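Long-range contacts in exoribonuclease II, mitochondrial (Candida glabrata, PDB 6F3H), which degrades RNA from the 3' end as the exoribonuclease component of the mitochondrial RNA degradosome, and binds magnesium: residues R389-M395 / R515-N521; G630-N636 / S676-P682. The protein carries 1 engineered substitution. All coordinates share one frame; numbering follows the deposited sequence.

How the contacts relate
Both contacts lie in the part of the chain assigned to the RNB family, and they come in series: contact 1 closes before contact 2 opens. Contact 1 pairs strand 390-391 with the end of strand 505-519, at one margin of a five-stranded mixed sheet. Contact 2 is a separate two-stranded antiparallel sheet, 632-634 with 677-679, nearer the centre of the folded chain. The centres are about 31 Å apart and the nearest atoms about 16 Å, so the two do not touch. Contact 2 meets the RNA backbone directly. Contact 1 stays about 14 Å from the nucleic acid at its nearest atom, with the Val519 side chain about 13 Å from the bound magnesium ion.

Contact 1 of 2, residues R389-M395 / R515-N521; sequences RYDFGDM and RLGIVSN
The outer margin of the five-stranded mixed sheet of the RNB domain is formed here, where the chain around Tyr390 runs parallel to strand 505-519. The pairing is loose at its start. Tyr390 N to Leu516 O and Ile518 N to Tyr390 O are weak, bent bonds. Phe392 N to Ile518 O is straighter, 3.0 Å with 166° at the hydrogen. The Arg515 guanidinium projects over one face of the Tyr390 ring in a cation-pi contact. Arg515 CZ lies 4.2 Å from the centroid of the Tyr390 ring. The guanidinium stands almost perpendicular to the ring, with NH1 pointing at its face. The Phe392 ring touches Gly517 CA and Val519 CG1, while His425 and His427 of strand 421-429 meet it edge-to-face. Arg389 bends at chi3 (73°), which lets NE donate a hydrogen bond to Gly517 O at 3.1 Å and lays the guanidinium face over Leu516 CB. The Arg389 guanidinium also forms a salt bridge with Glu489. A type II' turn follows, from Phe392 to Met395. One water joins Asp391 OD1, Gly393 O and Ser520 OG. Beyond it, Asn521 ND2 donates to Asp394 O at 2.7 Å, and the Asn521 amide lies parallel to the Asp394 carboxylate. The arrangement resembles a short, weakly bonded parallel edge strand leading into a tight turn, beside an otherwise antiparallel sheet.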
# COMPACT_ATOMS: atom_id res chain seq x y z
N ARG A 389 -33.41 -13.32 -4.46
CA ARG A 389 -32.13 -13.98 -4.69
C ARG A 389 -32.28 -15.45 -5.04
O ARG A 389 -33.07 -16.17 -4.41
CB ARG A 389 -31.29 -13.85 -3.43
CG ARG A 389 -31.49 -12.51 -2.76
CD ARG A 389 -30.76 -12.46 -1.45
NE ARG A 389 -29.32 -12.36 -1.65
CZ ARG A 389 -28.70 -11.21 -1.90
NH1 ARG A 389 -29.40 -10.09 -1.99
NH2 ARG A 389 -27.39 -11.20 -2.05
N TYR A 390 -31.52 -15.91 -6.04
CA TYR A 390 -31.45 -17.34 -6.34
C TYR A 390 -30.95 -18.17 -5.15
O TYR A 390 -29.96 -17.81 -4.52
CB TYR A 390 -30.53 -17.54 -7.53
CG TYR A 390 -30.37 -18.98 -7.95
CD1 TYR A 390 -29.46 -19.82 -7.31
CD2 TYR A 390 -31.11 -19.50 -9.00
CE1 TYR A 390 -29.31 -21.14 -7.70
CE2 TYR A 390 -30.96 -20.81 -9.40
CZ TYR A 390 -30.06 -21.62 -8.75
OH TYR A 390 -29.92 -22.93 -9.15
N ASP A 391 -31.60 -19.29 -4.86
CA ASP A 391 -31.15 -20.16 -3.77
C ASP A 391 -30.49 -21.43 -4.32
O ASP A 391 -31.12 -22.20 -5.05
CB ASP A 391 -32.27 -20.56 -2.82
CG ASP A 391 -31.73 -21.16 -1.49
OD1 ASP A 391 -30.73 -21.91 -1.54
OD2 ASP A 391 -32.28 -20.86 -0.40
N PHE A 392 -29.25 -21.67 -3.88
CA PHE A 392 -28.47 -22.83 -4.24
C PHE A 392 -28.76 -24.02 -3.33
O PHE A 392 -28.24 -25.12 -3.55
CB PHE A 392 -26.98 -22.47 -4.18
CG PHE A 392 -26.59 -21.38 -5.15
CD1 PHE A 392 -26.67 -20.03 -4.77
CD2 PHE A 392 -26.15 -21.70 -6.44
CE1 PHE A 392 -26.31 -19.00 -5.68
CE2 PHE A 392 -25.79 -20.69 -7.34
CZ PHE A 392 -25.86 -19.34 -6.97
N GLY A 393 -29.60 -23.81 -2.33
CA GLY A 393 -30.03 -24.90 -1.48
C GLY A 393 -28.92 -25.45 -0.63
O GLY A 393 -28.20 -24.72 0.07
N ASP A 394 -28.78 -26.76 -0.69
CA ASP A 394 -27.87 -27.51 0.15
C ASP A 394 -26.59 -27.80 -0.59
O ASP A 394 -25.71 -28.48 -0.06
CB ASP A 394 -28.53 -28.82 0.58
CG ASP A 394 -27.84 -29.46 1.76
OD1 ASP A 394 -27.79 -28.80 2.82
OD2 ASP A 394 -27.37 -30.61 1.64
N MSE A 395 -26.48 -27.30 -1.80
CA MSE A 395 -25.24 -27.36 -2.50
C MSE A 395 -24.13 -26.86 -1.60
O MSE A 395 -24.24 -25.79 -0.99
CB MSE A 395 -25.32 -26.52 -3.74
CG MSE A 395 -23.98 -26.30 -4.35
SE MSE A 395 -24.10 -25.04 -5.81
CE MSE A 395 -22.93 -25.96 -7.08
N ARG A 515 -25.38 -13.51 -10.24
CA ARG A 515 -26.66 -13.56 -9.54
C ARG A 515 -26.48 -13.26 -8.07
O ARG A 515 -25.45 -13.57 -7.48
CB ARG A 515 -27.33 -14.93 -9.57
CG ARG A 515 -27.91 -15.34 -10.86
CD ARG A 515 -28.38 -16.79 -10.73
NE ARG A 515 -27.39 -17.70 -11.28
CZ ARG A 515 -27.36 -19.00 -11.06
NH1 ARG A 515 -28.27 -19.56 -10.29
NH2 ARG A 515 -26.41 -19.73 -11.61
N LEU A 516 -27.53 -12.69 -7.47
CA LEU A 516 -27.60 -12.55 -6.02
C LEU A 516 -28.13 -13.86 -5.47
O LEU A 516 -29.24 -14.26 -5.82
CB LEU A 516 -28.54 -11.41 -5.62
CG LEU A 516 -28.28 -9.97 -6.11
CD1 LEU A 516 -29.28 -9.00 -5.49
CD2 LEU A 516 -26.84 -9.48 -5.89
N GLY A 517 -27.34 -14.54 -4.64
CA GLY A 517 -27.74 -15.87 -4.24
C GLY A 517 -27.98 -16.11 -2.76
O GLY A 517 -28.03 -15.17 -1.97
N ILE A 518 -28.17 -17.38 -2.39
CA ILE A 518 -28.25 -17.82 -1.00
C ILE A 518 -27.59 -19.19 -0.95
O ILE A 518 -27.68 -19.98 -1.89
CB ILE A 518 -29.69 -17.93 -0.44
CG1 ILE A 518 -30.43 -16.61 -0.54
CG2 ILE A 518 -29.71 -18.37 1.02
CD1 ILE A 518 -31.90 -16.74 -0.27
N VAL A 519 -26.93 -19.46 0.16
CA VAL A 519 -26.23 -20.71 0.37
C VAL A 519 -26.34 -21.01 1.85
O VAL A 519 -26.57 -20.11 2.66
CB VAL A 519 -24.75 -20.61 -0.06
CG1 VAL A 519 -24.62 -20.30 -1.54
CG2 VAL A 519 -24.08 -19.54 0.75
N SER A 520 -26.20 -22.27 2.22
CA SER A 520 -26.25 -22.52 3.65
C SER A 520 -25.45 -23.75 4.04
O SER A 520 -25.25 -24.01 5.23
CB SER A 520 -27.69 -22.66 4.12
OG SER A 520 -28.48 -23.29 3.12
N ASN A 521 -24.97 -24.50 3.07
CA ASN A 521 -24.23 -25.71 3.39
C ASN A 521 -22.76 -25.39 3.21
O ASN A 521 -22.26 -25.36 2.09
CB ASN A 521 -24.66 -26.86 2.49
CG ASN A 521 -23.95 -28.16 2.82
OD1 ASN A 521 -23.44 -28.35 3.94
ND2 ASN A 521 -23.89 -29.06 1.85
O HOH W 1 -29.41 -22.28 0.89

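Contact 2 of 2, residues G630-N636 / S676-P682. With nucleotides of chain C.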
# COMPACT_ATOMS: atom_id res chain seq x y z
N GLY A 630 -15.86 0.71 -13.23
CA GLY A 630 -15.29 -0.14 -12.21
C GLY A 630 -13.87 0.27 -11.88
O GLY A 630 -13.21 0.96 -12.65
N VAL A 631 -13.41 -0.23 -10.73
CA VAL A 631 -12.05 -0.02 -10.26
C VAL A 631 -11.21 -1.21 -10.67
O VAL A 631 -11.34 -2.29 -10.09
CB VAL A 631 -12.01 0.15 -8.75
CG1 VAL A 631 -10.61 0.51 -8.32
CG2 VAL A 631 -13.04 1.17 -8.32
N TYR A 632 -10.31 -1.01 -11.60
CA TYR A 632 -9.48 -2.10 -12.08
C TYR A 632 -8.16 -2.09 -11.34
O TYR A 632 -7.83 -1.14 -10.64
CB TYR A 632 -9.24 -1.99 -13.59
CG TYR A 632 -10.51 -1.88 -14.39
CD1 TYR A 632 -11.30 -0.74 -14.34
CD2 TYR A 632 -10.95 -2.95 -15.18
CE1 TYR A 632 -12.49 -0.65 -15.05
CE2 TYR A 632 -12.15 -2.87 -15.90
CZ TYR A 632 -12.91 -1.71 -15.83
OH TYR A 632 -14.11 -1.58 -16.54
N ARG A 633 -7.41 -3.17 -11.48
CA ARG A 633 -6.07 -3.26 -10.94
C ARG A 633 -5.17 -3.59 -12.12
O ARG A 633 -5.38 -4.60 -12.79
CB ARG A 633 -5.96 -4.33 -9.86
CG ARG A 633 -4.52 -4.76 -9.63
CD ARG A 633 -4.36 -5.73 -8.49
NE ARG A 633 -5.33 -5.48 -7.43
CZ ARG A 633 -5.55 -6.32 -6.43
NH1 ARG A 633 -4.87 -7.47 -6.38
NH2 ARG A 633 -6.47 -6.03 -5.51
N CYS A 634 -4.16 -2.75 -12.35
CA CYS A 634 -3.38 -2.77 -13.58
C CYS A 634 -1.92 -2.91 -13.25
O CYS A 634 -1.50 -2.74 -12.11
CB CYS A 634 -3.61 -1.51 -14.42
SG CYS A 634 -5.30 -0.92 -14.36
N TYR A 635 -1.14 -3.24 -14.27
CA TYR A 635 0.30 -3.35 -14.11
C TYR A 635 0.90 -3.07 -15.48
O TYR A 635 0.59 -3.78 -16.44
CB TYR A 635 0.71 -4.73 -13.59
CG TYR A 635 2.21 -4.91 -13.45
CD1 TYR A 635 3.01 -5.05 -14.56
CD2 TYR A 635 2.83 -4.92 -12.21
CE1 TYR A 635 4.38 -5.19 -14.46
CE2 TYR A 635 4.21 -5.06 -12.10
CZ TYR A 635 4.98 -5.19 -13.25
OH TYR A 635 6.35 -5.33 -13.23
N ASN A 636 1.78 -2.07 -15.55
CA ASN A 636 2.36 -1.63 -16.81
C ASN A 636 3.70 -2.26 -17.09
O ASN A 636 4.01 -2.57 -18.24
CB ASN A 636 2.58 -0.12 -16.85
CG ASN A 636 1.32 0.66 -16.95
OD1 ASN A 636 0.25 0.11 -17.17
ND2 ASN A 636 1.43 1.98 -16.79
N SER A 676 1.76 -2.89 -9.03
CA SER A 676 0.41 -2.83 -9.55
C SER A 676 -0.31 -1.65 -8.93
O SER A 676 0.03 -1.17 -7.84
CB SER A 676 -0.32 -4.16 -9.29
OG SER A 676 -1.13 -4.13 -8.12
N PHE A 677 -1.28 -1.13 -9.66
CA PHE A 677 -1.98 0.07 -9.25
C PHE A 677 -3.43 -0.03 -9.67
O PHE A 677 -3.76 -0.68 -10.66
CB PHE A 677 -1.33 1.34 -9.85
CG PHE A 677 -1.29 1.37 -11.37
CD1 PHE A 677 -0.25 0.74 -12.07
CD2 PHE A 677 -2.28 2.01 -12.10
CE1 PHE A 677 -0.21 0.77 -13.46
CE2 PHE A 677 -2.25 2.03 -13.50
CZ PHE A 677 -1.22 1.41 -14.18
N TYR A 678 -4.29 0.64 -8.91
CA TYR A 678 -5.70 0.75 -9.23
C TYR A 678 -5.94 1.84 -10.27
O TYR A 678 -5.20 2.82 -10.36
CB TYR A 678 -6.51 1.02 -7.96
CG TYR A 678 -6.51 -0.17 -7.00
CD1 TYR A 678 -7.16 -1.35 -7.33
CD2 TYR A 678 -5.83 -0.13 -5.78
CE1 TYR A 678 -7.16 -2.46 -6.48
CE2 TYR A 678 -5.82 -1.24 -4.92
CZ TYR A 678 -6.50 -2.40 -5.28
OH TYR A 678 -6.53 -3.52 -4.47
N SER A 679 -6.97 1.63 -11.08
CA SER A 679 -7.27 2.46 -12.22
C SER A 679 -8.77 2.54 -12.39
O SER A 679 -9.47 1.54 -12.20
CB SER A 679 -6.67 1.88 -13.50
OG SER A 679 -7.30 2.44 -14.63
N PRO A 680 -9.28 3.68 -12.85
CA PRO A 680 -10.72 3.80 -13.11
C PRO A 680 -11.13 3.30 -14.48
O PRO A 680 -12.32 3.35 -14.79
CB PRO A 680 -10.96 5.31 -13.01
CG PRO A 680 -9.58 5.95 -12.99
CD PRO A 680 -8.56 4.89 -13.25
N PHE A 681 -10.20 2.80 -15.28
CA PHE A 681 -10.57 2.25 -16.57
C PHE A 681 -9.66 1.08 -16.87
O PHE A 681 -8.54 1.01 -16.36
CB PHE A 681 -10.48 3.31 -17.67
CG PHE A 681 -9.29 4.18 -17.55
CD1 PHE A 681 -8.05 3.72 -17.96
CD2 PHE A 681 -9.41 5.46 -17.01
CE1 PHE A 681 -6.93 4.54 -17.85
CE2 PHE A 681 -8.30 6.28 -16.89
CZ PHE A 681 -7.06 5.82 -17.31
N PRO A 682 -10.11 0.16 -17.71
CA PRO A 682 -9.35 -1.08 -17.95
C PRO A 682 -7.98 -0.83 -18.54
O PRO A 682 -7.81 -0.06 -19.48
CB PRO A 682 -10.23 -1.83 -18.95
CG PRO A 682 -11.09 -0.76 -19.57
CD PRO A 682 -11.37 0.18 -18.46
P A C 3 -0.26 -7.79 -7.85
OP1 A C 3 -1.41 -7.04 -8.42
OP2 A C 3 0.26 -7.42 -6.53
O5' A C 3 -0.59 -9.35 -7.78
C5' A C 3 -1.12 -10.03 -8.90
C4' A C 3 -1.43 -11.47 -8.59
O4' A C 3 -0.20 -12.21 -8.38
C3' A C 3 -2.25 -11.72 -7.33
O3' A C 3 -3.63 -11.54 -7.53
C2' A C 3 -1.85 -13.14 -6.95
O2' A C 3 -2.51 -14.10 -7.74
C1' A C 3 -0.37 -13.14 -7.34
N9 A C 3 0.40 -12.64 -6.22
C8 A C 3 0.75 -11.35 -5.93
N7 A C 3 1.41 -11.24 -4.82
C5 A C 3 1.46 -12.54 -4.37
C6 A C 3 2.03 -13.09 -3.24
N6 A C 3 2.67 -12.35 -2.34
N1 A C 3 1.90 -14.42 -3.10
C2 A C 3 1.24 -15.15 -4.03
N3 A C 3 0.66 -14.74 -5.14
C4 A C 3 0.82 -13.41 -5.22
P U C 4 -4.56 -11.02 -6.34
OP1 U C 4 -5.87 -10.60 -6.87
OP2 U C 4 -3.83 -10.13 -5.42
O5' U C 4 -4.83 -12.35 -5.56
C5' U C 4 -5.27 -13.48 -6.27
C4' U C 4 -5.38 -14.61 -5.32
O4' U C 4 -4.06 -15.06 -4.95
C3' U C 4 -6.01 -14.25 -4.00
O3' U C 4 -7.42 -14.12 -4.06
C2' U C 4 -5.50 -15.35 -3.09
O2' U C 4 -6.20 -16.56 -3.32
C1' U C 4 -4.07 -15.51 -3.61
N1 U C 4 -3.11 -14.71 -2.82
C2 U C 4 -2.57 -15.34 -1.72
O2 U C 4 -2.83 -16.49 -1.42
N3 U C 4 -1.70 -14.59 -0.98
C4 U C 4 -1.34 -13.28 -1.24
O4 U C 4 -0.54 -12.75 -0.47
C5 U C 4 -1.96 -12.68 -2.39
C6 U C 4 -2.80 -13.40 -3.13
P G C 2 4.22 -5.27 -6.17
OP1 G C 2 3.09 -4.29 -6.31
OP2 G C 2 4.69 -5.88 -4.90
O5' G C 2 3.94 -6.54 -7.09
C5' G C 2 3.82 -6.39 -8.49
C4' G C 2 3.36 -7.66 -9.14
O4' G C 2 4.41 -8.65 -9.11
C3' G C 2 2.18 -8.35 -8.48
O3' G C 2 0.97 -7.74 -8.85
C2' G C 2 2.33 -9.78 -8.97
O2' G C 2 1.85 -9.93 -10.29
C1' G C 2 3.85 -9.93 -9.00
N9 G C 2 4.33 -10.46 -7.75
C8 G C 2 4.93 -9.68 -6.80
N7 G C 2 5.26 -10.38 -5.77
C5 G C 2 4.84 -11.66 -6.08
C6 G C 2 4.94 -12.82 -5.31
O6 G C 2 5.45 -12.88 -4.19
N1 G C 2 4.39 -13.94 -5.97
C2 G C 2 3.80 -13.96 -7.23
N2 G C 2 3.34 -15.16 -7.67
N3 G C 2 3.71 -12.83 -7.97
C4 G C 2 4.24 -11.76 -7.31
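Four backbone hydrogen bonds join Tyr632 to Ser679 and Cys634 to Phe677, the two hydrogen-bonded pairs of a short antiparallel ribbon. Cys634 N to Phe677 O is 2.7 Å, nearly straight at 166°. Arg633 and Tyr678 form the non-hydrogen-bonded pair between them.

On the face of Tyr632, Cys634, Phe677 and Ser679 the packing is largely through rings. Pro682 lies over one face of the Tyr632 ring, its CD 3.9 Å from the ring centroid, a CH-pi contact. Cys634 CB sits over a face of the Phe677 ring, offset toward the rim.

In an amide-to-ring contact, Asn636 turns its amide steeply to the Phe677 ring and meets its edge; its ND2 bonds to Leu30 O.

Polar contacts gather where Arg633 and Ser676 face the RNA. Arg633 NH2 makes a weak bond to Tyr678 OH at 2.7 Å. A bend at chi3 (-33°) turns its NH1 to OP2 of U4 of chain C, also weakly. Ser676 OG donates to OP1 of A3 of chain C at 2.9 Å, and Ser676 N reaches OP1 of G2 of chain C in a long, weak bond.

The hydrogen bonds from these segments to the RNA all end on phosphate oxygens, consistent with a hold on the backbone that does not depend on the bases.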